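Local coordinates for aspartate-semialdehyde dehydrogenase 2 (Vibrio cholerae, PDB 2QZ9), which catalyses the NADPH-dependent reductive dephosphorylation of L-aspartyl-4-phosphate to L-aspartate-semialdehyde, a step on the way to lysine and methionine, at residues I152-Y157 with H244-H249; T133-V138 with L309-D314; K211-M216 with N232-R237. All blocks are in the same frame, centred on the assembly; numbering follows the deposited sequence.

Contact 1: residues I152-Y157 with H244-H249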
loop_
_atom_site.group_PDB
_atom_site.type_symbol
_atom_site.label_atom_id
_atom_site.label_comp_id
_atom_site.label_asym_id
_atom_site.label_seq_id
_atom_site.Cartn_x
_atom_site.Cartn_y
_atom_site.Cartn_z
ATOM N N ILE A 152 -12.224 0.966 -12.101
ATOM C CA ILE A 152 -10.950 0.554 -11.486
ATOM C C ILE A 152 -10.721 1.229 -10.117
ATOM O O ILE A 152 -10.611 2.446 -10.043
ATOM C CB ILE A 152 -9.726 0.871 -12.397
ATOM C CG1 ILE A 152 -9.926 0.318 -13.815
ATOM C CG2 ILE A 152 -8.428 0.305 -11.804
ATOM C CD1 ILE A 152 -8.997 0.964 -14.885
ATOM N N ASN A 153 -10.689 0.429 -9.045
ATOM C CA ASN A 153 -10.118 0.849 -7.762
ATOM C C ASN A 153 -8.648 0.444 -7.722
ATOM O O ASN A 153 -8.325 -0.713 -7.922
ATOM C CB ASN A 153 -10.857 0.203 -6.588
ATOM C CG ASN A 153 -12.145 0.922 -6.231
ATOM O OD1 ASN A 153 -13.240 0.401 -6.448
ATOM N ND2 ASN A 153 -12.025 2.118 -5.691
ATOM N N VAL A 154 -7.759 1.393 -7.482
ATOM C CA VAL A 154 -6.328 1.102 -7.474
ATOM C C VAL A 154 -5.627 1.878 -6.353
ATOM O O VAL A 154 -5.890 3.057 -6.144
ATOM C CB VAL A 154 -5.692 1.415 -8.861
ATOM C CG1 VAL A 154 -5.908 2.878 -9.233
ATOM C CG2 VAL A 154 -4.220 1.026 -8.911
ATOM N N THR A 155 -4.784 1.195 -5.592
ATOM C CA THR A 155 -3.949 1.854 -4.600
ATOM C C THR A 155 -2.522 1.449 -4.902
ATOM O O THR A 155 -2.265 0.317 -5.311
ATOM C CB THR A 155 -4.326 1.495 -3.137
ATOM O OG1 THR A 155 -3.949 0.134 -2.855
ATOM C CG2 THR A 155 -5.832 1.667 -2.907
ATOM N N THR A 156 -1.601 2.377 -4.712
ATOM C CA THR A 156 -0.257 2.181 -5.188
ATOM C C THR A 156 0.739 2.155 -4.046
ATOM O O THR A 156 0.467 2.630 -2.946
ATOM C CB THR A 156 0.149 3.268 -6.214
ATOM O OG1 THR A 156 0.375 4.502 -5.522
ATOM C CG2 THR A 156 -0.951 3.460 -7.264
ATOM N N TYR A 157 1.880 1.545 -4.330
ATOM C CA TYR A 157 2.942 1.364 -3.368
ATOM C C TYR A 157 4.156 1.858 -4.147
ATOM O O TYR A 157 4.856 1.072 -4.784
ATOM C CB TYR A 157 3.031 -0.126 -2.981
ATOM C CG TYR A 157 1.774 -0.627 -2.280
ATOM C CD1 TYR A 157 0.573 -0.817 -2.983
ATOM C CD2 TYR A 157 1.779 -0.892 -0.908
ATOM C CE1 TYR A 157 -0.583 -1.244 -2.335
ATOM C CE2 TYR A 157 0.627 -1.338 -0.259
ATOM C CZ TYR A 157 -0.544 -1.504 -0.982
ATOM O OH TYR A 157 -1.668 -1.919 -0.335
ATOM N N HIS A 244 7.498 0.244 -8.811
ATOM C CA HIS A 244 6.202 0.559 -8.211
ATOM C C HIS A 244 5.357 -0.691 -8.211
ATOM O O HIS A 244 5.484 -1.518 -9.094
ATOM C CB HIS A 244 5.457 1.657 -8.971
ATOM C CG HIS A 244 6.135 2.987 -8.937
ATOM N ND1 HIS A 244 5.867 3.982 -9.857
ATOM C CD2 HIS A 244 7.071 3.488 -8.103
ATOM C CE1 HIS A 244 6.600 5.044 -9.577
ATOM N NE2 HIS A 244 7.344 4.768 -8.521
ATOM N N ALA A 245 4.497 -0.811 -7.209
ATOM C CA ALA A 245 3.540 -1.896 -7.134
ATOM C C ALA A 245 2.145 -1.291 -7.021
ATOM O O ALA A 245 1.985 -0.192 -6.497
ATOM C CB ALA A 245 3.842 -2.773 -5.936
ATOM N N GLU A 246 1.146 -2.006 -7.523
ATOM C CA GLU A 246 -0.236 -1.550 -7.456
ATOM C C GLU A 246 -1.162 -2.695 -7.103
ATOM O O GLU A 246 -1.060 -3.799 -7.622
ATOM C CB GLU A 246 -0.697 -0.964 -8.791
ATOM C CG GLU A 246 0.028 0.299 -9.211
ATOM C CD GLU A 246 -0.054 0.557 -10.703
ATOM O OE1 GLU A 246 -0.470 -0.339 -11.478
ATOM O OE2 GLU A 246 0.305 1.676 -11.100
ATOM N N ALA A 247 -2.085 -2.389 -6.219
ATOM C CA ALA A 247 -3.190 -3.260 -5.938
ATOM C C ALA A 247 -4.379 -2.822 -6.795
ATOM O O ALA A 247 -4.928 -1.734 -6.589
ATOM C CB ALA A 247 -3.519 -3.121 -4.477
ATOM N N VAL A 248 -4.762 -3.650 -7.765
ATOM C CA VAL A 248 -5.796 -3.276 -8.742
ATOM C C VAL A 248 -7.044 -4.144 -8.563
ATOM O O VAL A 248 -6.974 -5.370 -8.649
ATOM C CB VAL A 248 -5.263 -3.362 -10.213
ATOM C CG1 VAL A 248 -6.219 -2.675 -11.186
ATOM C CG2 VAL A 248 -3.868 -2.729 -10.336
ATOM N N HIS A 249 -8.177 -3.495 -8.289
ATOM C CA HIS A 249 -9.453 -4.179 -8.080
ATOM C C HIS A 249 -10.426 -3.692 -9.177
ATOM O O HIS A 249 -10.973 -2.577 -9.105
ATOM C CB HIS A 249 -10.034 -3.848 -6.689
ATOM C CG HIS A 249 -9.197 -4.309 -5.524
ATOM N ND1 HIS A 249 -9.585 -4.105 -4.214
ATOM C CD2 HIS A 249 -8.015 -4.974 -5.463
ATOM C CE1 HIS A 249 -8.683 -4.623 -3.400
ATOM N NE2 HIS A 249 -7.717 -5.150 -4.133
HETATM O O HOH W 1 -7.328 -1.444 -4.959
#
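Two neighbouring antiparallel strands inside the dimerisation-domain sheet, Ile152-Tyr157 and His244-His249, are joined by an unbroken ladder of six backbone hydrogen bonds. The hydrogen-bonded pairs are Asn153 with His249, Thr155 with Ala247 and Tyr157 with Ala245; the bond from His249 N to Asn153 O (2.8 Å) is nearly straight, with an N-H...O angle of 171°. A water donates to Ala247 O (2.9 Å) and weakly to Asn153 O, lying over one face of the His249 ring.

On the face of Val154 and Thr156 the branches run side by side. Val154 CG2, anti to its backbone N, reaches Val248 CG2 at 4.0 Å, and Thr156 CG2 lies 3.8 Å from Glu246 CG. Beta-branched residues suit this extended backbone, and their methyls pack against CB and CG of Glu246. On the other face small residues make way for an aromatic one: Ala247 CB lies 4.1 Å from Tyr157 CE1, and Ala245 O meets the tyrosine ring at its edge, in plane.

The face of Thr155 and Tyr157 meets the other subunit, where Thr155 OG1 bonds to its own counterpart and Tyr157 OH to Thr156 O of that subunit. At the start of its strand the ring of His244, the predicted proton acceptor, touches the catalytic Cys131. The face of Val154, Thr156 and Glu246 is packed against helices 131-147 and 211-224, and strands 230-234 and 306-313 flank the pair.

Contact 2: residues T133-V138 with L309-D314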
loop_
_atom_site.group_PDB
_atom_site.type_symbol
_atom_site.label_atom_id
_atom_site.label_comp_id
_atom_site.label_asym_id
_atom_site.label_seq_id
_atom_site.Cartn_x
_atom_site.Cartn_y
_atom_site.Cartn_z
ATOM N N THR A 133 0.439 4.454 -14.577
ATOM C CA THR A 133 -0.530 4.224 -15.626
ATOM C C THR A 133 -0.030 3.160 -16.621
ATOM O O THR A 133 -0.741 2.183 -16.888
ATOM C CB THR A 133 -0.890 5.565 -16.334
ATOM O OG1 THR A 133 -1.381 6.486 -15.349
ATOM C CG2 THR A 133 -1.974 5.349 -17.389
ATOM N N ILE A 134 1.184 3.335 -17.145
ATOM C CA ILE A 134 1.792 2.335 -18.057
ATOM C C ILE A 134 1.618 0.899 -17.549
ATOM O O ILE A 134 1.053 0.065 -18.241
ATOM C CB ILE A 134 3.304 2.599 -18.327
ATOM C CG1 ILE A 134 3.508 3.838 -19.206
ATOM C CG2 ILE A 134 3.965 1.390 -19.016
ATOM C CD1 ILE A 134 4.943 4.374 -19.183
ATOM N N GLN A 135 2.097 0.615 -16.346
ATOM C CA GLN A 135 2.078 -0.767 -15.840
ATOM C C GLN A 135 0.685 -1.296 -15.573
ATOM O O GLN A 135 0.433 -2.487 -15.756
ATOM C CB GLN A 135 2.957 -0.929 -14.595
ATOM C CG GLN A 135 2.468 -0.220 -13.329
ATOM C CD GLN A 135 3.426 -0.394 -12.169
ATOM O OE1 GLN A 135 4.498 0.203 -12.155
ATOM N NE2 GLN A 135 3.045 -1.217 -11.184
ATOM N N MET A 136 -0.211 -0.421 -15.123
ATOM C CA MET A 136 -1.594 -0.812 -14.869
ATOM C C MET A 136 -2.304 -1.148 -16.184
ATOM O O MET A 136 -3.038 -2.129 -16.257
ATOM C CB MET A 136 -2.361 0.295 -14.132
ATOM C CG MET A 136 -3.813 -0.058 -13.855
ATOM S SD MET A 136 -4.667 1.167 -12.870
ATOM C CE MET A 136 -4.971 2.493 -14.054
ATOM N N LEU A 137 -2.079 -0.332 -17.211
ATOM C CA LEU A 137 -2.777 -0.501 -18.468
ATOM C C LEU A 137 -2.260 -1.688 -19.259
ATOM O O LEU A 137 -3.057 -2.398 -19.875
ATOM C CB LEU A 137 -2.754 0.780 -19.296
ATOM C CG LEU A 137 -3.510 1.940 -18.634
ATOM C CD1 LEU A 137 -3.675 3.064 -19.632
ATOM C CD2 LEU A 137 -4.887 1.497 -18.085
ATOM N N VAL A 138 -0.952 -1.937 -19.208
ATOM C CA VAL A 138 -0.395 -3.165 -19.808
ATOM C C VAL A 138 -1.075 -4.405 -19.197
ATOM O O VAL A 138 -1.533 -5.288 -19.929
ATOM C CB VAL A 138 1.152 -3.254 -19.680
ATOM C CG1 VAL A 138 1.663 -4.619 -20.140
ATOM C CG2 VAL A 138 1.828 -2.160 -20.491
ATOM N N LEU A 309 -5.913 -8.014 -8.836
ATOM C CA LEU A 309 -4.541 -8.366 -9.205
ATOM C C LEU A 309 -3.515 -7.467 -8.519
ATOM O O LEU A 309 -3.872 -6.442 -7.940
ATOM C CB LEU A 309 -4.363 -8.391 -10.738
ATOM C CG LEU A 309 -4.647 -7.228 -11.684
ATOM C CD1 LEU A 309 -4.132 -7.640 -13.084
ATOM C CD2 LEU A 309 -6.135 -6.855 -11.779
ATOM N N TRP A 310 -2.255 -7.883 -8.576
ATOM C CA TRP A 310 -1.132 -7.137 -8.002
ATOM C C TRP A 310 -0.187 -6.854 -9.162
ATOM O O TRP A 310 0.172 -7.761 -9.892
ATOM C CB TRP A 310 -0.456 -7.978 -6.906
ATOM C CG TRP A 310 0.836 -7.441 -6.267
ATOM C CD1 TRP A 310 2.110 -7.935 -6.467
ATOM C CD2 TRP A 310 0.972 -6.385 -5.294
ATOM N NE1 TRP A 310 3.014 -7.237 -5.708
ATOM C CE2 TRP A 310 2.352 -6.293 -4.969
ATOM C CE3 TRP A 310 0.068 -5.502 -4.676
ATOM C CZ2 TRP A 310 2.854 -5.339 -4.079
ATOM C CZ3 TRP A 310 0.564 -4.568 -3.784
ATOM C CH2 TRP A 310 1.951 -4.498 -3.483
ATOM N N VAL A 311 0.187 -5.595 -9.354
ATOM C CA VAL A 311 0.956 -5.212 -10.550
ATOM C C VAL A 311 2.279 -4.536 -10.156
ATOM O O VAL A 311 2.298 -3.614 -9.351
ATOM C CB VAL A 311 0.111 -4.338 -11.533
ATOM C CG1 VAL A 311 0.911 -3.959 -12.755
ATOM C CG2 VAL A 311 -1.144 -5.102 -11.973
ATOM N N VAL A 312 3.382 -5.033 -10.706
ATOM C CA VAL A 312 4.697 -4.495 -10.374
ATOM C C VAL A 312 5.484 -4.190 -11.652
ATOM O O VAL A 312 5.412 -4.953 -12.619
ATOM C CB VAL A 312 5.497 -5.467 -9.455
ATOM C CG1 VAL A 312 6.836 -4.872 -9.069
ATOM C CG2 VAL A 312 4.704 -5.763 -8.171
ATOM N N ALA A 313 6.222 -3.071 -11.644
ATOM C CA ALA A 313 7.171 -2.764 -12.730
ATOM C C ALA A 313 8.332 -1.900 -12.240
ATOM O O ALA A 313 8.241 -1.273 -11.188
ATOM C CB ALA A 313 6.467 -2.092 -13.914
ATOM N N ASP A 314 9.431 -1.910 -12.994
ATOM C CA ASP A 314 10.533 -0.982 -12.770
ATOM C C ASP A 314 10.113 0.330 -13.422
ATOM O O ASP A 314 9.944 0.404 -14.640
ATOM C CB ASP A 314 11.839 -1.511 -13.376
ATOM C CG ASP A 314 13.047 -0.617 -13.079
ATOM O OD1 ASP A 314 14.180 -1.145 -12.972
ATOM O OD2 ASP A 314 12.894 0.613 -12.946
#
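Gln135 carries most of this contact, reaching from helix 131-147 to Val311 and Ala313 on strand 306-313. Its CG sits between the backbone N and the carbonyl carbon (chi1 68°), and from there the extended chain runs antiparallel alongside the Val311 side chain. CB rests 3.8 Å from Ala313 CB, while OE1 comes within 3.5 Å of the same methyl; alanine is small enough to let the amide lie close to the strand. NE2 approaches Val311 O at 3.1 Å, but the angle is too poor for a hydrogen bond. This nitrogen instead donates to His244 O, next door in the sheet, so glutamine suits its place by pairing an aliphatic stem with a polar end for a strand carbonyl.

The helix begins at the catalytic Cys131 and packs on the sheet of the dimerisation domain, the axes of the two short segments coming within 8.2 Å at 132° between their N-to-C directions. Backbone takes part too: Gln135 O is 3.4 Å from Val311 CG1, the methyl that stands anti to its own backbone N (chi1 -180°).

At Met136 the touch is slighter, the backbone N lying 4.4 Å from Val311 CG1. Its side chain turns off to pack on Glu246 and on Thr220 of helix 211-224.

Contact 3: residues K211-M216 with N232-R237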
loop_
_atom_site.group_PDB
_atom_site.type_symbol
_atom_site.label_atom_id
_atom_site.label_comp_id
_atom_site.label_asym_id
_atom_site.label_seq_id
_atom_site.Cartn_x
_atom_site.Cartn_y
_atom_site.Cartn_z
ATOM N N LYS A 211 -2.514 15.160 -7.814
ATOM C CA LYS A 211 -2.227 15.209 -9.251
ATOM C C LYS A 211 -1.822 13.840 -9.792
ATOM O O LYS A 211 -2.223 13.465 -10.895
ATOM C CB LYS A 211 -1.133 16.230 -9.533
ATOM C CG LYS A 211 -1.308 16.986 -10.832
ATOM C CD LYS A 211 -1.571 18.473 -10.590
ATOM C CE LYS A 211 -0.365 19.331 -10.926
ATOM N NZ LYS A 211 0.920 18.646 -10.601
ATOM N N GLU A 212 -1.035 13.090 -9.019
ATOM C CA GLU A 212 -0.659 11.733 -9.413
ATOM C C GLU A 212 -1.904 10.848 -9.570
ATOM O O GLU A 212 -2.043 10.121 -10.556
ATOM C CB GLU A 212 0.341 11.126 -8.412
ATOM C CG GLU A 212 0.831 9.717 -8.747
ATOM C CD GLU A 212 1.819 9.670 -9.912
ATOM O OE1 GLU A 212 2.353 8.578 -10.207
ATOM O OE2 GLU A 212 2.075 10.726 -10.534
ATOM N N GLU A 213 -2.811 10.947 -8.605
ATOM C CA GLU A 213 -4.070 10.213 -8.646
ATOM C C GLU A 213 -4.897 10.678 -9.848
ATOM O O GLU A 213 -5.382 9.861 -10.639
ATOM C CB GLU A 213 -4.821 10.382 -7.324
ATOM C CG GLU A 213 -4.053 9.810 -6.128
ATOM C CD GLU A 213 -4.608 10.200 -4.769
ATOM O OE1 GLU A 213 -5.545 11.022 -4.680
ATOM O OE2 GLU A 213 -4.095 9.670 -3.757
ATOM N N MET A 214 -5.017 11.998 -10.006
ATOM C CA MET A 214 -5.717 12.566 -11.158
ATOM C C MET A 214 -5.093 12.206 -12.507
ATOM O O MET A 214 -5.817 12.065 -13.487
ATOM C CB MET A 214 -5.949 14.079 -11.001
ATOM C CG MET A 214 -7.093 14.426 -10.019
ATOM S SD MET A 214 -8.526 13.305 -10.138
ATOM C CE MET A 214 -9.166 13.786 -11.759
ATOM N N LYS A 215 -3.776 11.994 -12.551
ATOM C CA LYS A 215 -3.111 11.486 -13.766
ATOM C C LYS A 215 -3.465 10.056 -14.137
ATOM O O LYS A 215 -3.646 9.745 -15.319
ATOM C CB LYS A 215 -1.583 11.587 -13.655
ATOM C CG LYS A 215 -1.048 13.007 -13.721
ATOM C CD LYS A 215 0.460 12.992 -13.593
ATOM C CE LYS A 215 1.017 14.390 -13.465
ATOM N NZ LYS A 215 2.231 14.320 -12.580
ATOM N N MET A 216 -3.542 9.161 -13.153
ATOM C CA MET A 216 -3.985 7.805 -13.468
ATOM C C MET A 216 -5.398 7.819 -14.067
ATOM O O MET A 216 -5.682 7.067 -14.986
ATOM C CB MET A 216 -3.892 6.878 -12.260
ATOM C CG MET A 216 -2.468 6.716 -11.718
ATOM S SD MET A 216 -2.388 5.498 -10.394
ATOM C CE MET A 216 -2.614 3.959 -11.299
ATOM N N ASN A 232 -10.538 5.089 -9.761
ATOM C CA ASN A 232 -10.537 5.597 -8.383
ATOM C C ASN A 232 -9.214 5.255 -7.688
ATOM O O ASN A 232 -9.079 4.179 -7.114
ATOM C CB ASN A 232 -11.726 4.997 -7.634
ATOM C CG ASN A 232 -11.902 5.559 -6.242
ATOM O OD1 ASN A 232 -12.538 4.924 -5.397
ATOM N ND2 ASN A 232 -11.355 6.750 -5.990
ATOM N N PRO A 233 -8.219 6.145 -7.785
ATOM C CA PRO A 233 -6.911 5.888 -7.180
ATOM C C PRO A 233 -6.677 6.471 -5.781
ATOM O O PRO A 233 -7.239 7.506 -5.438
ATOM C CB PRO A 233 -5.928 6.538 -8.184
ATOM C CG PRO A 233 -6.820 7.316 -9.190
ATOM C CD PRO A 233 -8.196 7.398 -8.554
ATOM N N THR A 234 -5.868 5.768 -4.985
ATOM C CA THR A 234 -5.144 6.351 -3.856
ATOM C C THR A 234 -3.668 6.016 -4.081
ATOM O O THR A 234 -3.289 4.840 -4.106
ATOM C CB THR A 234 -5.589 5.787 -2.473
ATOM O OG1 THR A 234 -6.943 6.156 -2.193
ATOM C CG2 THR A 234 -4.691 6.312 -1.340
ATOM N N CYS A 235 -2.842 7.050 -4.246
ATOM C CA CYS A 235 -1.412 6.876 -4.479
ATOM C C CYS A 235 -0.583 7.143 -3.214
ATOM O O CYS A 235 -0.720 8.188 -2.575
ATOM C CB CYS A 235 -0.961 7.776 -5.634
ATOM S SG CYS A 235 -1.778 7.377 -7.207
ATOM N N VAL A 236 0.269 6.178 -2.860
ATOM C CA VAL A 236 1.027 6.206 -1.600
ATOM C C VAL A 236 2.534 6.027 -1.856
ATOM O O VAL A 236 2.933 5.130 -2.589
ATOM C CB VAL A 236 0.530 5.098 -0.609
ATOM C CG1 VAL A 236 1.269 5.172 0.732
ATOM C CG2 VAL A 236 -1.010 5.175 -0.383
ATOM N N ARG A 237 3.361 6.893 -1.257
ATOM C CA ARG A 237 4.808 6.689 -1.290
ATOM C C ARG A 237 5.211 5.691 -0.208
ATOM O O ARG A 237 4.815 5.837 0.954
ATOM C CB ARG A 237 5.561 8.004 -1.076
ATOM C CG ARG A 237 7.082 7.885 -1.254
ATOM C CD ARG A 237 7.525 8.052 -2.716
ATOM N NE ARG A 237 7.101 9.327 -3.277
ATOM C CZ ARG A 237 7.074 9.624 -4.577
ATOM N NH1 ARG A 237 7.424 8.731 -5.501
ATOM N NH2 ARG A 237 6.661 10.819 -4.949
HETATM O O HOH W 2 -1.635 10.688 -3.484
#
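Glu213 OE2 is gripped twice where helix 211-224 lies against strand 230-234, the outermost of this chain's dimerisation-domain sheet. Cys235 N donates to it at 2.9 Å, almost straight (168°), approaching from the anti side and 23° out of the carboxylate plane. A water gives the second bond, at 2.7 Å, and also donates to Cys235 O, so the carboxylate is tied to both ends of one residue.

This is a helix-on-sheet contact in which a glutamate side chain accepts the backbone N-H of Cys235. CG of Glu213 is anti to its carbonyl carbon (chi1 -62°) and the extended chain beyond carries the carboxylate to the Cys235 amide. Its other oxygen, OE1, accepts from Thr210 N and forms a salt bridge with Arg296 of the second subunit; these partners would be expected to stabilise the negative charge in buried surroundings.

Pro233, which has no N-H to offer, turns its ring to the helix, and its CG lies 3.3 Å from Glu213 O. The small Cys235 fits close beneath the helix: its SG is 3.8 Å from Glu212 CG, just before the bend at chi2. Beyond that bend, Glu212 OE1 accepts from Asn130 and from Gln158, predicted to bind substrate, which places the contact beside the active site. The flexible, unbranched Met216 brings its SD alongside the thiol, 3.7 Å from Cys235 SG.

Overall arrangement
All three contacts are buried and use one sheet of the dimerisation domain. Contact 1 is strand on strand within it, whereas contacts 2 and 3 each lay a helix over it: contact 2 through strand 306-313, which adjoins 244-249, and contact 3 through strand 230-234, which adjoins 152-157. The chemistry follows: regular backbone pairing in contact 1, mostly van der Waals touches around one glutamine in contact 2, and a buried carboxylate bound to the backbone amide just after Thr234 in contact 3. Contacts 1 and 3 both extend into the subunit interface. The helices of contacts 2 and 3 meet each other where Met136 SD lies 3.8 Å from Met216 CE.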